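Local coordinates for protein citrate lyase, subunit 1 (Methanosaeta concilii, PDB 6HXI) that is one subunit of ATP citrate lyase, which probably uses ATP and coenzyme A to cleave citrate into acetyl-CoA and oxaloacetate, at residues R4-Y9 with M215-D220; V35-D40 with R102-L107; P60-G65 with E238-T243. All blocks are in the same frame, centred on the assembly; numbering follows the deposited sequence.

Interaction 1. Residues R4-Y9 with M215-D220; sequences RGIREY and MVAKLD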
loop_
_atom_site.group_PDB
_atom_site.type_symbol
_atom_site.label_atom_id
_atom_site.label_comp_id
_atom_site.label_asym_id
_atom_site.label_seq_id
_atom_site.Cartn_x
_atom_site.Cartn_y
_atom_site.Cartn_z
ATOM N N ARG C 4 11.769 -14.798 59.845
ATOM C CA ARG C 4 13.236 -14.742 59.900
ATOM C C ARG C 4 13.720 -13.804 60.989
ATOM O O ARG C 4 13.307 -12.649 61.035
ATOM C CB ARG C 4 13.837 -14.350 58.530
ATOM C CG ARG C 4 13.470 -15.291 57.360
ATOM C CD ARG C 4 14.626 -16.177 57.016
ATOM N NE ARG C 4 15.345 -15.715 55.827
ATOM C CZ ARG C 4 16.669 -15.706 55.713
ATOM N NH1 ARG C 4 17.436 -16.100 56.729
ATOM N NH2 ARG C 4 17.242 -15.296 54.585
ATOM N N GLY C 5 14.589 -14.321 61.848
ATOM C CA GLY C 5 15.166 -13.592 62.970
ATOM C C GLY C 5 16.147 -12.527 62.520
ATOM O O GLY C 5 16.796 -12.682 61.489
ATOM N N ILE C 6 16.211 -11.412 63.254
ATOM C CA ILE C 6 17.114 -10.304 62.901
ATOM C C ILE C 6 17.998 -9.945 64.083
ATOM O O ILE C 6 17.614 -10.174 65.231
ATOM C CB ILE C 6 16.385 -9.064 62.275
ATOM C CG1 ILE C 6 15.275 -8.499 63.196
ATOM C CG2 ILE C 6 15.826 -9.404 60.891
ATOM C CD1 ILE C 6 14.882 -7.070 62.870
ATOM N N ARG C 7 19.180 -9.387 63.805
ATOM C CA ARG C 7 20.108 -8.949 64.838
ATOM C C ARG C 7 19.472 -7.858 65.667
ATOM O O ARG C 7 18.696 -7.044 65.149
ATOM C CB ARG C 7 21.432 -8.431 64.248
ATOM C CG ARG C 7 22.224 -9.500 63.535
ATOM C CD ARG C 7 23.690 -9.158 63.387
ATOM N NE ARG C 7 24.264 -9.860 62.237
ATOM C CZ ARG C 7 24.628 -11.141 62.237
ATOM N NH1 ARG C 7 25.107 -11.701 61.132
ATOM N NH2 ARG C 7 24.487 -11.880 63.331
ATOM N N GLU C 8 19.801 -7.866 66.967
ATOM C CA GLU C 8 19.393 -6.872 67.964
ATOM C C GLU C 8 19.764 -5.481 67.410
ATOM O O GLU C 8 18.971 -4.553 67.530
ATOM C CB GLU C 8 20.131 -7.147 69.283
ATOM C CG GLU C 8 19.543 -6.468 70.506
ATOM C CD GLU C 8 20.247 -6.795 71.815
ATOM O OE1 GLU C 8 20.713 -7.947 71.985
ATOM O OE2 GLU C 8 20.310 -5.897 72.684
ATOM N N TYR C 9 20.946 -5.373 66.752
ATOM C CA TYR C 9 21.465 -4.171 66.096
ATOM C C TYR C 9 20.437 -3.614 65.103
ATOM O O TYR C 9 20.087 -2.434 65.185
ATOM C CB TYR C 9 22.810 -4.480 65.398
ATOM C CG TYR C 9 23.329 -3.362 64.520
ATOM C CD1 TYR C 9 23.818 -2.183 65.075
ATOM C CD2 TYR C 9 23.328 -3.480 63.133
ATOM C CE1 TYR C 9 24.298 -1.147 64.272
ATOM C CE2 TYR C 9 23.769 -2.437 62.319
ATOM C CZ TYR C 9 24.268 -1.276 62.895
ATOM O OH TYR C 9 24.734 -0.238 62.118
ATOM N N MET C 215 16.692 -6.760 72.888
ATOM C CA MET C 215 15.714 -6.926 71.822
ATOM C C MET C 215 15.896 -8.224 71.017
ATOM O O MET C 215 17.020 -8.642 70.711
ATOM C CB MET C 215 15.743 -5.697 70.897
ATOM C CG MET C 215 14.428 -5.411 70.227
ATOM S SD MET C 215 14.381 -3.753 69.527
ATOM C CE MET C 215 12.854 -3.831 68.645
ATOM N N VAL C 216 14.768 -8.869 70.720
ATOM C CA VAL C 216 14.660 -10.108 69.942
ATOM C C VAL C 216 13.549 -9.824 68.957
ATOM O O VAL C 216 12.482 -9.345 69.357
ATOM C CB VAL C 216 14.354 -11.345 70.838
ATOM C CG1 VAL C 216 13.912 -12.552 70.014
ATOM C CG2 VAL C 216 15.553 -11.698 71.718
ATOM N N ALA C 217 13.810 -10.051 67.669
ATOM C CA ALA C 217 12.807 -9.765 66.649
ATOM C C ALA C 217 12.866 -10.705 65.496
ATOM O O ALA C 217 13.940 -11.212 65.153
ATOM C CB ALA C 217 12.919 -8.318 66.162
ATOM N N LYS C 218 11.684 -10.947 64.890
ATOM C CA LYS C 218 11.496 -11.769 63.693
ATOM C C LYS C 218 10.675 -10.970 62.699
ATOM O O LYS C 218 9.676 -10.350 63.073
ATOM C CB LYS C 218 10.759 -13.073 64.025
ATOM C CG LYS C 218 11.624 -14.176 64.616
ATOM C CD LYS C 218 10.762 -15.378 64.947
ATOM C CE LYS C 218 11.573 -16.602 65.273
ATOM N NZ LYS C 218 10.685 -17.791 65.332
ATOM N N LEU C 219 11.088 -10.972 61.428
ATOM C CA LEU C 219 10.347 -10.290 60.365
ATOM C C LEU C 219 9.697 -11.350 59.495
ATOM O O LEU C 219 10.284 -12.416 59.299
ATOM C CB LEU C 219 11.264 -9.411 59.515
ATOM C CG LEU C 219 11.947 -8.227 60.186
ATOM C CD1 LEU C 219 13.008 -7.630 59.278
ATOM C CD2 LEU C 219 10.940 -7.152 60.574
ATOM N N ASP C 220 8.461 -11.088 59.013
ATOM C CA ASP C 220 7.804 -11.984 58.073
ATOM C C ASP C 220 8.475 -11.645 56.734
ATOM O O ASP C 220 8.237 -10.549 56.203
ATOM C CB ASP C 220 6.300 -11.698 58.011
ATOM C CG ASP C 220 5.578 -12.365 56.845
ATOM O OD1 ASP C 220 6.081 -13.397 56.336
ATOM O OD2 ASP C 220 4.505 -11.869 56.456
#
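Arg4 and Leu219 form an antiparallel hydrogen-bonded pair. Arg4 N gives Leu219 O an almost straight bond of 2.9 Å in the carbonyl plane, and Leu219 N answers to Arg4 O at 2.8 Å from above that carbonyl's plane. Arg4 O also receives a CA-H...O contact from Lys218 CA. One step on, Gly5 pairs with Lys218 without hydrogen bonds, the two CA atoms 4.2 Å apart, and Lys218 CG lies beside Gly5 CA before the extended chain carries the amine away. Ile6 N then donates to Ala217 O at 3.0 Å.

Ile6, Ala217 and Leu219 share the opposite face from Lys218. Ile6 holds CG1 in the crowded position between backbone N and carbonyl carbon (chi1 57°), which sets CG1 3.8 Å from Ala217 CB while CG2 meets Leu219 CD1 at 3.7 Å; the Ile6 and Leu219 chains cross at about a right angle. At Ile6, an alanine would lose both branches and would probably leave Ala217 and Leu219 less tightly packed against strand 3-6. Farther along, Glu8 CG, anti to its backbone N, passes 3.3 Å from Met215 O.

Around this shell, Phe236 packs on Ile6, Phe195 of the next strand packs on Ala217 and Leu219, and Ala11 of helix 8-18 touches both Ile6 and Ala217. The pairing makes strand 3-6 an outer strand, within this chain, of the antiparallel sheet of the ATP-grasp domain. Main-chain bonds set the strand pairing and Ile6's contacts with Ala217 and Leu219 pack one face, while the buried Glu8 carboxylate, salt-bridged to Lys12 and Lys59, is likely to stay ionised.

Interaction 2. Residues V35-D40 with R102-L107; sequences VGPETD and RLSYFL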
loop_
_atom_site.group_PDB
_atom_site.type_symbol
_atom_site.label_atom_id
_atom_site.label_comp_id
_atom_site.label_asym_id
_atom_site.label_seq_id
_atom_site.Cartn_x
_atom_site.Cartn_y
_atom_site.Cartn_z
ATOM N N VAL C 35 29.915 -5.225 65.235
ATOM C CA VAL C 35 31.273 -5.709 64.985
ATOM C C VAL C 35 31.261 -7.139 64.422
ATOM O O VAL C 35 31.015 -8.099 65.160
ATOM C CB VAL C 35 32.187 -5.547 66.235
ATOM C CG1 VAL C 35 33.584 -6.115 65.994
ATOM C CG2 VAL C 35 32.281 -4.085 66.648
ATOM N N GLY C 36 31.521 -7.241 63.113
ATOM C CA GLY C 36 31.606 -8.496 62.375
ATOM C C GLY C 36 33.034 -9.005 62.266
ATOM O O GLY C 36 33.938 -8.408 62.862
ATOM N N PRO C 37 33.295 -10.098 61.506
ATOM C CA PRO C 37 34.682 -10.592 61.392
ATOM C C PRO C 37 35.618 -9.625 60.664
ATOM O O PRO C 37 36.682 -9.301 61.199
ATOM C CB PRO C 37 34.545 -11.932 60.654
ATOM C CG PRO C 37 33.088 -12.227 60.603
ATOM C CD PRO C 37 32.361 -10.931 60.723
ATOM N N GLU C 38 35.207 -9.133 59.472
ATOM C CA GLU C 38 36.004 -8.211 58.656
ATOM C C GLU C 38 35.601 -6.723 58.847
ATOM O O GLU C 38 35.504 -5.964 57.874
ATOM C CB GLU C 38 36.024 -8.632 57.165
ATOM C CG GLU C 38 34.672 -8.849 56.496
ATOM C CD GLU C 38 34.745 -8.890 54.980
ATOM O OE1 GLU C 38 35.309 -9.866 54.433
ATOM O OE2 GLU C 38 34.247 -7.936 54.339
ATOM N N THR C 39 35.427 -6.308 60.122
ATOM C CA THR C 39 35.068 -4.939 60.496
ATOM C C THR C 39 36.325 -4.157 60.886
ATOM O O THR C 39 37.005 -4.527 61.854
ATOM C CB THR C 39 33.987 -4.942 61.609
ATOM O OG1 THR C 39 32.852 -5.682 61.160
ATOM C CG2 THR C 39 33.535 -3.537 62.009
ATOM N N ASP C 40 36.640 -3.081 60.130
ATOM C CA ASP C 40 37.780 -2.220 60.457
ATOM C C ASP C 40 37.313 -1.317 61.602
ATOM O O ASP C 40 36.437 -0.467 61.400
ATOM C CB ASP C 40 38.274 -1.403 59.234
ATOM C CG ASP C 40 39.220 -2.126 58.274
ATOM O OD1 ASP C 40 40.006 -2.983 58.740
ATOM O OD2 ASP C 40 39.227 -1.777 57.073
ATOM N N ARG C 102 31.502 -20.584 66.258
ATOM C CA ARG C 102 32.399 -19.487 66.634
ATOM C C ARG C 102 31.626 -18.185 66.808
ATOM O O ARG C 102 30.632 -17.967 66.112
ATOM C CB ARG C 102 33.534 -19.295 65.607
ATOM C CG ARG C 102 34.574 -20.423 65.566
ATOM C CD ARG C 102 35.722 -20.091 64.627
ATOM N NE ARG C 102 36.410 -21.295 64.156
ATOM C CZ ARG C 102 36.204 -21.868 62.971
ATOM N NH1 ARG C 102 35.343 -21.339 62.111
ATOM N NH2 ARG C 102 36.868 -22.964 62.633
ATOM N N LEU C 103 32.074 -17.320 67.740
ATOM C CA LEU C 103 31.453 -16.008 67.957
ATOM C C LEU C 103 31.978 -15.054 66.869
ATOM O O LEU C 103 33.188 -14.971 66.686
ATOM C CB LEU C 103 31.769 -15.464 69.362
ATOM C CG LEU C 103 31.101 -16.155 70.554
ATOM C CD1 LEU C 103 31.702 -15.675 71.863
ATOM C CD2 LEU C 103 29.585 -15.935 70.569
ATOM N N SER C 104 31.091 -14.381 66.104
ATOM C CA SER C 104 31.546 -13.506 65.009
ATOM C C SER C 104 30.902 -12.113 64.963
ATOM O O SER C 104 31.487 -11.205 64.369
ATOM C CB SER C 104 31.378 -14.201 63.661
ATOM O OG SER C 104 32.185 -15.363 63.573
ATOM N N TYR C 105 29.701 -11.947 65.556
ATOM C CA TYR C 105 28.990 -10.663 65.551
ATOM C C TYR C 105 28.690 -10.166 66.952
ATOM O O TYR C 105 28.177 -10.922 67.777
ATOM C CB TYR C 105 27.737 -10.714 64.665
ATOM C CG TYR C 105 28.071 -10.935 63.203
ATOM C CD1 TYR C 105 28.347 -9.862 62.361
ATOM C CD2 TYR C 105 28.119 -12.220 62.662
ATOM C CE1 TYR C 105 28.684 -10.061 61.021
ATOM C CE2 TYR C 105 28.460 -12.431 61.327
ATOM C CZ TYR C 105 28.734 -11.348 60.507
ATOM O OH TYR C 105 29.040 -11.553 59.180
ATOM N N PHE C 106 29.051 -8.899 67.223
ATOM C CA PHE C 106 28.897 -8.258 68.536
ATOM C C PHE C 106 28.279 -6.875 68.439
ATOM O O PHE C 106 28.671 -6.071 67.585
ATOM C CB PHE C 106 30.260 -8.152 69.264
ATOM C CG PHE C 106 30.953 -9.470 69.509
ATOM C CD1 PHE C 106 31.801 -10.017 68.552
ATOM C CD2 PHE C 106 30.759 -10.166 70.694
ATOM C CE1 PHE C 106 32.416 -11.254 68.763
ATOM C CE2 PHE C 106 31.375 -11.399 70.909
ATOM C CZ PHE C 106 32.205 -11.931 69.944
ATOM N N LEU C 107 27.339 -6.584 69.341
ATOM C CA LEU C 107 26.696 -5.278 69.369
ATOM C C LEU C 107 27.317 -4.387 70.451
ATOM O O LEU C 107 27.501 -4.828 71.591
ATOM C CB LEU C 107 25.168 -5.426 69.568
ATOM C CG LEU C 107 24.352 -4.146 69.861
ATOM C CD1 LEU C 107 24.217 -3.244 68.624
ATOM C CD2 LEU C 107 23.000 -4.484 70.433
#
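Tyr105 leaves its CB with CG anti to the carbonyl carbon (chi1 -64°), and this swings the ring alongside the loop that follows strand 33-35. The ring atoms CD1 and CE1 come first: CD1 lies 3.5 Å from Gly36 CA, and CE1 is near both Gly36 CA and Pro37 CD. Farther out, CZ is 3.7 Å from Pro37 CD, the hydroxyl O is just as near the same carbon, and the two side chains cross obliquely. A side chain at Gly36 would run into CE1, which makes glycine the residue that fits. Its N is bonded to Thr39 OG1 at 2.8 Å, turning the loop back on itself. Ser104 CB rests 4.0 Å from Pro37 CG.

The backbone beneath is an antiparallel hydrogen-bonded pair. Val35 N donates to Phe106 O at 2.8 Å in the carbonyl plane; Phe106 N returns to Val35 O at 3.0 Å from above the plane, in a more bent bond (147°). Val35 O also takes a CA-H...O contact from Tyr105 CA.

Arg7 makes a cation-pi contact with the Tyr105 ring. Strand 33-35 is one of the two outer strands, within this chain, of a four-stranded antiparallel sheet, with 106-110 next to it and 56-60 beyond. Val35 and Phe106 face the same way, where Leu86 of helix 79-89 and Met90 pack on both, whereas Leu107 touches Glu8 and Tyr9 of helix 8-18.

Interaction 3. Residues P60-G65 with E238-T243; sequences PDQLFG and EPFGRT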
loop_
_atom_site.group_PDB
_atom_site.type_symbol
_atom_site.label_atom_id
_atom_site.label_comp_id
_atom_site.label_asym_id
_atom_site.label_seq_id
_atom_site.Cartn_x
_atom_site.Cartn_y
_atom_site.Cartn_z
ATOM N N PRO C 60 27.363 -10.548 72.280
ATOM C CA PRO C 60 27.229 -11.189 70.959
ATOM C C PRO C 60 25.807 -11.099 70.382
ATOM O O PRO C 60 24.829 -11.322 71.101
ATOM C CB PRO C 60 27.675 -12.635 71.208
ATOM C CG PRO C 60 27.442 -12.865 72.648
ATOM C CD PRO C 60 27.569 -11.550 73.351
ATOM N N ASP C 61 25.709 -10.741 69.086
ATOM C CA ASP C 61 24.456 -10.575 68.356
ATOM C C ASP C 61 24.321 -11.657 67.276
ATOM O O ASP C 61 24.319 -11.356 66.081
ATOM C CB ASP C 61 24.370 -9.149 67.767
ATOM C CG ASP C 61 22.962 -8.660 67.463
ATOM O OD1 ASP C 61 21.996 -9.441 67.667
ATOM O OD2 ASP C 61 22.822 -7.499 67.025
ATOM N N GLN C 62 24.206 -12.921 67.703
ATOM C CA GLN C 62 24.100 -14.057 66.785
ATOM C C GLN C 62 22.834 -14.895 67.028
ATOM O O GLN C 62 22.803 -16.100 66.740
ATOM C CB GLN C 62 25.387 -14.896 66.817
ATOM C CG GLN C 62 26.481 -14.340 65.918
ATOM C CD GLN C 62 27.796 -15.044 66.117
ATOM O OE1 GLN C 62 28.503 -14.816 67.098
ATOM N NE2 GLN C 62 28.163 -15.900 65.174
ATOM N N LEU C 63 21.765 -14.216 67.498
ATOM C CA LEU C 63 20.423 -14.761 67.767
ATOM C C LEU C 63 20.429 -15.767 68.939
ATOM O O LEU C 63 20.224 -16.970 68.745
ATOM C CB LEU C 63 19.746 -15.338 66.484
ATOM C CG LEU C 63 19.853 -14.496 65.189
ATOM C CD1 LEU C 63 19.477 -15.299 63.973
ATOM C CD2 LEU C 63 18.980 -13.276 65.248
ATOM N N PHE C 64 20.654 -15.240 70.165
ATOM C CA PHE C 64 20.729 -16.007 71.414
ATOM C C PHE C 64 19.554 -15.758 72.386
ATOM O O PHE C 64 18.454 -15.410 71.947
ATOM C CB PHE C 64 22.077 -15.742 72.120
ATOM C CG PHE C 64 23.321 -16.255 71.432
ATOM C CD1 PHE C 64 23.373 -17.550 70.930
ATOM C CD2 PHE C 64 24.473 -15.476 71.372
ATOM C CE1 PHE C 64 24.529 -18.030 70.320
ATOM C CE2 PHE C 64 25.633 -15.963 70.766
ATOM C CZ PHE C 64 25.648 -17.230 70.232
ATOM N N GLY C 65 19.806 -15.969 73.686
ATOM C CA GLY C 65 18.852 -15.784 74.775
ATOM C C GLY C 65 19.395 -14.920 75.897
ATOM O O GLY C 65 19.954 -15.426 76.871
ATOM N N GLU C 238 22.458 -15.646 59.347
ATOM C CA GLU C 238 22.351 -17.107 59.399
ATOM C C GLU C 238 22.228 -17.507 60.881
ATOM O O GLU C 238 22.764 -16.783 61.731
ATOM C CB GLU C 238 23.590 -17.783 58.763
ATOM C CG GLU C 238 23.680 -17.655 57.246
ATOM C CD GLU C 238 22.815 -18.585 56.415
ATOM O OE1 GLU C 238 23.385 -19.429 55.685
ATOM O OE2 GLU C 238 21.571 -18.442 56.451
ATOM N N PRO C 239 21.557 -18.631 61.245
ATOM C CA PRO C 239 21.512 -19.016 62.672
ATOM C C PRO C 239 22.907 -19.352 63.214
ATOM O O PRO C 239 23.810 -19.643 62.421
ATOM C CB PRO C 239 20.591 -20.236 62.689
ATOM C CG PRO C 239 20.640 -20.766 61.321
ATOM C CD PRO C 239 20.848 -19.615 60.401
ATOM N N PHE C 240 23.093 -19.266 64.549
ATOM C CA PHE C 240 24.377 -19.538 65.202
ATOM C C PHE C 240 24.940 -20.910 64.818
ATOM O O PHE C 240 24.203 -21.899 64.776
ATOM C CB PHE C 240 24.275 -19.380 66.732
ATOM C CG PHE C 240 25.503 -19.804 67.509
ATOM C CD1 PHE C 240 26.668 -19.043 67.470
ATOM C CD2 PHE C 240 25.494 -20.961 68.283
ATOM C CE1 PHE C 240 27.802 -19.432 68.192
ATOM C CE2 PHE C 240 26.632 -21.353 68.997
ATOM C CZ PHE C 240 27.776 -20.585 68.948
ATOM N N GLY C 241 26.233 -20.932 64.507
ATOM C CA GLY C 241 26.933 -22.142 64.105
ATOM C C GLY C 241 27.149 -22.248 62.606
ATOM O O GLY C 241 28.286 -22.470 62.168
ATOM N N ARG C 242 26.073 -22.094 61.791
ATOM C CA ARG C 242 26.241 -22.209 60.342
ATOM C C ARG C 242 26.701 -20.891 59.705
ATOM O O ARG C 242 26.390 -19.791 60.179
ATOM C CB ARG C 242 25.023 -22.828 59.635
ATOM C CG ARG C 242 23.873 -21.896 59.298
ATOM C CD ARG C 242 22.582 -22.660 59.035
ATOM N NE ARG C 242 22.650 -23.591 57.903
ATOM C CZ ARG C 242 22.511 -23.248 56.625
ATOM N NH1 ARG C 242 22.336 -21.975 56.286
ATOM N NH2 ARG C 242 22.572 -24.169 55.675
ATOM N N THR C 243 27.511 -21.047 58.658
ATOM C CA THR C 243 28.150 -20.011 57.856
ATOM C C THR C 243 27.342 -19.765 56.569
ATOM O O THR C 243 26.778 -20.728 56.038
ATOM C CB THR C 243 29.631 -20.422 57.569
ATOM O OG1 THR C 243 30.214 -19.543 56.601
ATOM C CG2 THR C 243 29.782 -21.878 57.087
#
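Neither loop has regular secondary structure, and they meet without a hydrogen bond, coming nearest along the backbone at Gln62 and Phe240, whose CA atoms are 5.7 Å apart. The contact is carried by two phenylalanines. Phe240 has CG anti to its backbone N (chi1 173°), presenting a ring face to the edge of Phe64 in a T-shaped stack with planes at 66° and centroids 4.8 Å apart. Phe64 CE1 stands 3.5 Å above the Phe240 plane, offset toward the rim, and Phe64 CZ comes equally close to Phe240 CD1. Gln62 O lies 3.6 Å from Phe240 CB. The Gln62 amide reaches the ring's edge with NE2, its plane turned steeply (81°) against that of the ring; OE1 is bonded to Ser104 N, and NE2 weakly to Arg102 O, so its polar grip comes from 102-105, not the ring. Leu63 CD1 adds a looser touch, 4.2 Å from Glu238 O.

Within 238-243 a salt bridge of 2.8 Å joins Arg242 NH1 to Glu238 OE1 and bridges the turn, at which Gly241 adopts a conformation that calls for glycine.

Ile96 of strand 93-96 packs on both rings, and Val94 joins it on Phe240. Arg242 NH2 makes a second salt bridge, to Glu248, tying the loop to helix 246-256. The loop runs from the ATP-grasp part toward the citrate-binding part, and Pro239 rests on Ser270 of the neighbouring alpha subunit.

In the fold
From the N terminus, strand 3-6 is the first piece of the chain, and interaction 1 closes a long loop by pairing it with strand 209-220 some two hundred residues later. Interaction 2 closes a shorter loop nested inside that one, joining the end of edge strand 33-35 to the neighbouring strand 106-110 of the same sheet. Interaction 3 crosses both: residues 60-65 lie inside each of those loops, whereas 238-243 lies beyond them, on the way to helix 246-256. Asp61 ties the three together, its side chain bonded to Glu8 N and its own N to Tyr105 O. Thus the two antiparallel sheets and the link toward the citrate-binding part are joined.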